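Local coordinates for protein DNA alpha-glucosyltransferase (Enterobacteria phage T4, PDB 1XV5) that is a DNA alpha-glucosyltransferase of the GT-B clan, with two parallel-sheet Rossmann-like domains, and binds uridine-5'-diphosphate, at residues Lys331-His342 and Phe381-Cys391. Numbering follows the deposited sequence.
Sequences KFRVDNTPLTSH and FLYQHQDSSFC. With EDO (1,2-ethanediol), chain F.
Along the last turns of the C-terminal helix 368-386 and over the start of helix 388-399, the loop 331-342 packs Phe-332 and Arg-333 against Phe-381, His-385 and Phe-390. Phe-332 and Phe-381 form an offset stack, centroids 4.5 Å apart and planes 24° from parallel, with Phe-381 CE1 over the middle of the Phe-332 ring. Phe-381 CE1 also lies 3.6 Å from His-342 CG, over one face of the imidazole, which is turned obliquely to the phenyl ring. His-385 and Phe-332 meet by their edges, neither over the other's face, completing an aromatic cluster of four rings. Leu-339 CD2 covers a face of His-385 in a CH-pi contact, 4.2 Å from the ring centroid, and also touches Phe-381. At the edge of this imidazole, His-385 NE2 donates to Lys-331 O (3.2 Å), above that carbonyl's plane.

In the GT-B fold, the C-terminal chain crosses from the second Rossmann-like domain back to the first. Here Asp-387, between the two helices, N-caps helix 388-399 through OD2, which accepts from Ser-389 N. Arg-333 runs extended as far as CD, then bends at chi3 (63°), bringing its guanidinium side-on to a helix carbonyl. Arg-333 NE and NH2 both donate to Gln-384 O, each at 2.9 Å, in the guanidinium plane; with the stack on Phe-390 this helps hold the group flat. The guanidinium is stacked nearly parallel on the Phe-390 ring, planes 9° apart, an off-centre cation-pi contact with Arg-333 NH2 3.3 Å from Phe-390 CG. NH2 also donates to O1 of a 1,2-ethanediol, probably from the crystallisation liquor, while Arg-333 CD packs 3.9 Å from Cys-391 SG.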
loop_
_atom_site.group_PDB
_atom_site.type_symbol
_atom_site.label_atom_id
_atom_site.label_comp_id
_atom_site.label_asym_id
_atom_site.label_seq_id
_atom_site.Cartn_x
_atom_site.Cartn_y
_atom_site.Cartn_z
ATOM N N LYS A 331 3.771 -1.025 15.705
ATOM C CA LYS A 331 3.223 -1.778 16.824
ATOM C C LYS A 331 2.205 -2.828 16.378
ATOM O O LYS A 331 1.331 -2.558 15.553
ATOM C CB LYS A 331 2.566 -0.828 17.828
ATOM C CG LYS A 331 3.525 0.154 18.482
ATOM C CD LYS A 331 2.820 0.951 19.567
ATOM C CE LYS A 331 3.744 1.966 20.216
ATOM N NZ LYS A 331 4.081 3.091 19.298
ATOM N N PHE A 332 2.331 -4.021 16.952
ATOM C CA PHE A 332 1.461 -5.160 16.662
ATOM C C PHE A 332 0.017 -4.813 17.027
ATOM O O PHE A 332 -0.253 -4.301 18.110
ATOM C CB PHE A 332 1.965 -6.361 17.480
ATOM C CG PHE A 332 1.330 -7.679 17.128
ATOM C CD1 PHE A 332 0.864 -7.942 15.842
ATOM C CD2 PHE A 332 1.275 -8.694 18.078
ATOM C CE1 PHE A 332 0.357 -9.202 15.507
ATOM C CE2 PHE A 332 0.775 -9.952 17.760
ATOM C CZ PHE A 332 0.314 -10.210 16.469
ATOM N N ARG A 333 -0.912 -5.088 16.118
ATOM C CA ARG A 333 -2.323 -4.786 16.359
ATOM C C ARG A 333 -2.844 -5.451 17.634
ATOM O O ARG A 333 -3.635 -4.866 18.377
ATOM C CB ARG A 333 -3.166 -5.259 15.172
ATOM C CG ARG A 333 -4.644 -4.844 15.224
ATOM C CD ARG A 333 -5.455 -5.571 14.146
ATOM N NE ARG A 333 -5.451 -7.014 14.374
ATOM C CZ ARG A 333 -6.247 -7.641 15.234
ATOM N NH1 ARG A 333 -7.136 -6.957 15.947
ATOM N NH2 ARG A 333 -6.129 -8.949 15.409
ATOM N N VAL A 334 -2.382 -6.671 17.885
ATOM C CA VAL A 334 -2.844 -7.441 19.033
ATOM C C VAL A 334 -2.447 -6.935 20.415
ATOM O O VAL A 334 -3.310 -6.768 21.277
ATOM C CB VAL A 334 -2.419 -8.921 18.904
ATOM C CG1 VAL A 334 -2.833 -9.700 20.150
ATOM C CG2 VAL A 334 -3.063 -9.535 17.665
ATOM N N ASP A 335 -1.161 -6.693 20.646
ATOM C CA ASP A 335 -0.749 -6.236 21.971
ATOM C C ASP A 335 0.021 -4.919 22.017
ATOM O O ASP A 335 0.520 -4.526 23.070
ATOM C CB ASP A 335 0.052 -7.330 22.676
ATOM C CG ASP A 335 1.287 -7.728 21.909
ATOM O OD1 ASP A 335 1.752 -6.927 21.076
ATOM O OD2 ASP A 335 1.798 -8.838 22.153
ATOM N N ASN A 336 0.126 -4.248 20.874
ATOM C CA ASN A 336 0.789 -2.947 20.785
ATOM C C ASN A 336 2.294 -2.931 21.068
ATOM O O ASN A 336 2.848 -1.900 21.456
ATOM C CB ASN A 336 0.072 -1.962 21.712
ATOM C CG ASN A 336 0.180 -0.526 21.238
ATOM O OD1 ASN A 336 0.056 -0.247 20.045
ATOM N ND2 ASN A 336 0.389 0.397 22.175
ATOM N N THR A 337 2.951 -4.071 20.879
ATOM C CA THR A 337 4.394 -4.161 21.089
ATOM C C THR A 337 5.074 -4.094 19.720
ATOM O O THR A 337 4.457 -4.401 18.700
ATOM C CB THR A 337 4.780 -5.484 21.781
ATOM O OG1 THR A 337 4.305 -6.584 21.002
ATOM C CG2 THR A 337 4.163 -5.563 23.174
ATOM N N PRO A 338 6.356 -3.696 19.678
ATOM C CA PRO A 338 7.069 -3.605 18.395
ATOM C C PRO A 338 6.996 -4.915 17.609
ATOM O O PRO A 338 7.065 -5.998 18.190
ATOM C CB PRO A 338 8.500 -3.269 18.819
ATOM C CG PRO A 338 8.299 -2.497 20.104
ATOM C CD PRO A 338 7.231 -3.311 20.800
ATOM N N LEU A 339 6.864 -4.825 16.288
ATOM C CA LEU A 339 6.783 -6.026 15.466
ATOM C C LEU A 339 8.040 -6.882 15.622
ATOM O O LEU A 339 7.969 -8.106 15.574
ATOM C CB LEU A 339 6.592 -5.658 13.993
ATOM C CG LEU A 339 5.390 -4.787 13.627
ATOM C CD1 LEU A 339 5.320 -4.676 12.099
ATOM C CD2 LEU A 339 4.103 -5.393 14.167
ATOM N N THR A 340 9.185 -6.232 15.818
ATOM C CA THR A 340 10.453 -6.943 15.979
ATOM C C THR A 340 10.568 -7.731 17.289
ATOM O O THR A 340 11.465 -8.564 17.436
ATOM C CB THR A 340 11.655 -5.967 15.901
ATOM O OG1 THR A 340 11.369 -4.793 16.671
ATOM C CG2 THR A 340 11.943 -5.576 14.456
ATOM N N SER A 341 9.667 -7.480 18.235
ATOM C CA SER A 341 9.722 -8.178 19.518
ATOM C C SER A 341 9.101 -9.571 19.481
ATOM O O SER A 341 8.992 -10.231 20.514
ATOM C CB SER A 341 9.028 -7.346 20.603
ATOM O OG SER A 341 7.635 -7.242 20.358
ATOM N N HIS A 342 8.705 -10.024 18.298
ATOM C CA HIS A 342 8.083 -11.337 18.172
ATOM C C HIS A 342 8.869 -12.345 17.356
ATOM O O HIS A 342 9.675 -11.983 16.497
ATOM C CB HIS A 342 6.698 -11.214 17.538
ATOM C CG HIS A 342 5.729 -10.419 18.349
ATOM N ND1 HIS A 342 5.733 -9.042 18.375
ATOM C CD2 HIS A 342 4.731 -10.808 19.176
ATOM C CE1 HIS A 342 4.779 -8.617 19.182
ATOM N NE2 HIS A 342 4.157 -9.668 19.682
ATOM N N PHE A 381 1.480 -14.429 11.860
ATOM C CA PHE A 381 1.743 -13.139 12.488
ATOM C C PHE A 381 1.116 -11.990 11.702
ATOM O O PHE A 381 0.451 -11.123 12.267
ATOM C CB PHE A 381 3.250 -12.902 12.593
ATOM C CG PHE A 381 3.616 -11.615 13.281
ATOM C CD1 PHE A 381 3.461 -11.476 14.656
ATOM C CD2 PHE A 381 4.124 -10.544 12.554
ATOM C CE1 PHE A 381 3.810 -10.291 15.301
ATOM C CE2 PHE A 381 4.476 -9.354 13.184
ATOM C CZ PHE A 381 4.320 -9.225 14.566
ATOM N N LEU A 382 1.347 -11.982 10.393
ATOM C CA LEU A 382 0.813 -10.929 9.545
ATOM C C LEU A 382 -0.709 -11.004 9.474
ATOM O O LEU A 382 -1.381 -9.981 9.390
ATOM C CB LEU A 382 1.446 -11.019 8.154
ATOM C CG LEU A 382 2.959 -10.752 8.182
ATOM C CD1 LEU A 382 3.549 -10.965 6.795
ATOM C CD2 LEU A 382 3.231 -9.328 8.668
ATOM N N TYR A 383 -1.246 -12.219 9.515
ATOM C CA TYR A 383 -2.696 -12.408 9.500
ATOM C C TYR A 383 -3.282 -11.745 10.752
ATOM O O TYR A 383 -4.228 -10.955 10.680
ATOM C CB TYR A 383 -3.015 -13.904 9.506
ATOM C CG TYR A 383 -4.443 -14.226 9.875
ATOM C CD1 TYR A 383 -5.489 -13.969 8.990
ATOM C CD2 TYR A 383 -4.750 -14.768 11.122
ATOM C CE1 TYR A 383 -6.811 -14.244 9.339
ATOM C CE2 TYR A 383 -6.070 -15.044 11.483
ATOM C CZ TYR A 383 -7.092 -14.781 10.585
ATOM O OH TYR A 383 -8.395 -15.067 10.929
ATOM N N GLN A 384 -2.706 -12.072 11.906
ATOM C CA GLN A 384 -3.161 -11.510 13.172
ATOM C C GLN A 384 -3.002 -9.994 13.192
ATOM O O GLN A 384 -3.821 -9.277 13.763
ATOM C CB GLN A 384 -2.366 -12.114 14.336
ATOM C CG GLN A 384 -2.712 -13.565 14.631
ATOM C CD GLN A 384 -4.100 -13.717 15.229
ATOM O OE1 GLN A 384 -4.693 -14.797 15.192
ATOM N NE2 GLN A 384 -4.620 -12.636 15.794
ATOM N N HIS A 385 -1.949 -9.502 12.551
ATOM C CA HIS A 385 -1.702 -8.072 12.553
ATOM C C HIS A 385 -2.561 -7.224 11.634
ATOM O O HIS A 385 -3.014 -6.153 12.037
ATOM C CB HIS A 385 -0.238 -7.782 12.227
ATOM C CG HIS A 385 0.117 -6.330 12.331
ATOM N ND1 HIS A 385 0.456 -5.562 11.236
ATOM C CD2 HIS A 385 0.135 -5.495 13.395
ATOM C CE1 HIS A 385 0.665 -4.316 11.624
ATOM N NE2 HIS A 385 0.477 -4.250 12.929
ATOM N N GLN A 386 -2.814 -7.695 10.416
ATOM C CA GLN A 386 -3.543 -6.850 9.476
ATOM C C GLN A 386 -4.548 -7.496 8.520
ATOM O O GLN A 386 -4.822 -6.941 7.454
ATOM C CB GLN A 386 -2.498 -6.048 8.678
ATOM C CG GLN A 386 -2.914 -4.646 8.268
ATOM C CD GLN A 386 -1.715 -3.755 7.977
ATOM O OE1 GLN A 386 -0.853 -3.558 8.841
ATOM N NE2 GLN A 386 -1.653 -3.211 6.763
ATOM N N ASP A 387 -5.111 -8.648 8.879
ATOM C CA ASP A 387 -6.096 -9.268 7.991
ATOM C C ASP A 387 -7.373 -8.422 7.988
ATOM O O ASP A 387 -7.724 -7.815 8.999
ATOM C CB ASP A 387 -6.451 -10.683 8.447
ATOM C CG ASP A 387 -7.346 -11.408 7.449
ATOM O OD1 ASP A 387 -6.838 -11.834 6.389
ATOM O OD2 ASP A 387 -8.562 -11.539 7.715
ATOM N N SER A 388 -8.066 -8.394 6.854
ATOM C CA SER A 388 -9.305 -7.628 6.728
ATOM C C SER A 388 -10.346 -8.011 7.778
ATOM O O SER A 388 -11.100 -7.158 8.253
ATOM C CB SER A 388 -9.909 -7.828 5.335
ATOM O OG SER A 388 -9.066 -7.300 4.327
ATOM N N SER A 389 -10.390 -9.292 8.138
ATOM C CA SER A 389 -11.368 -9.768 9.112
ATOM C C SER A 389 -11.283 -9.019 10.435
ATOM O O SER A 389 -12.281 -8.889 11.148
ATOM C CB SER A 389 -11.205 -11.277 9.351
ATOM O OG SER A 389 -9.983 -11.578 9.998
ATOM N N PHE A 390 -10.093 -8.521 10.755
ATOM C CA PHE A 390 -9.874 -7.774 11.985
ATOM C C PHE A 390 -9.966 -6.263 11.787
ATOM O O PHE A 390 -10.770 -5.585 12.428
ATOM C CB PHE A 390 -8.483 -8.067 12.557
ATOM C CG PHE A 390 -8.247 -9.506 12.897
ATOM C CD1 PHE A 390 -9.010 -10.141 13.871
ATOM C CD2 PHE A 390 -7.239 -10.224 12.259
ATOM C CE1 PHE A 390 -8.768 -11.473 14.206
ATOM C CE2 PHE A 390 -6.989 -11.554 12.586
ATOM C CZ PHE A 390 -7.755 -12.180 13.563
ATOM N N CYS A 391 -9.128 -5.744 10.894
ATOM C CA CYS A 391 -9.046 -4.311 10.658
ATOM C C CYS A 391 -10.277 -3.627 10.078
ATOM O O CYS A 391 -10.660 -2.564 10.556
ATOM C CB CYS A 391 -7.818 -4.006 9.802
ATOM S SG CYS A 391 -6.293 -4.734 10.472
HETATM C C1 EDO F . -8.584 -10.120 17.637
HETATM O O1 EDO F . -7.172 -9.986 17.873
HETATM C C2 EDO F . -9.267 -8.759 17.457
HETATM O O2 EDO F . -9.296 -8.007 18.682
#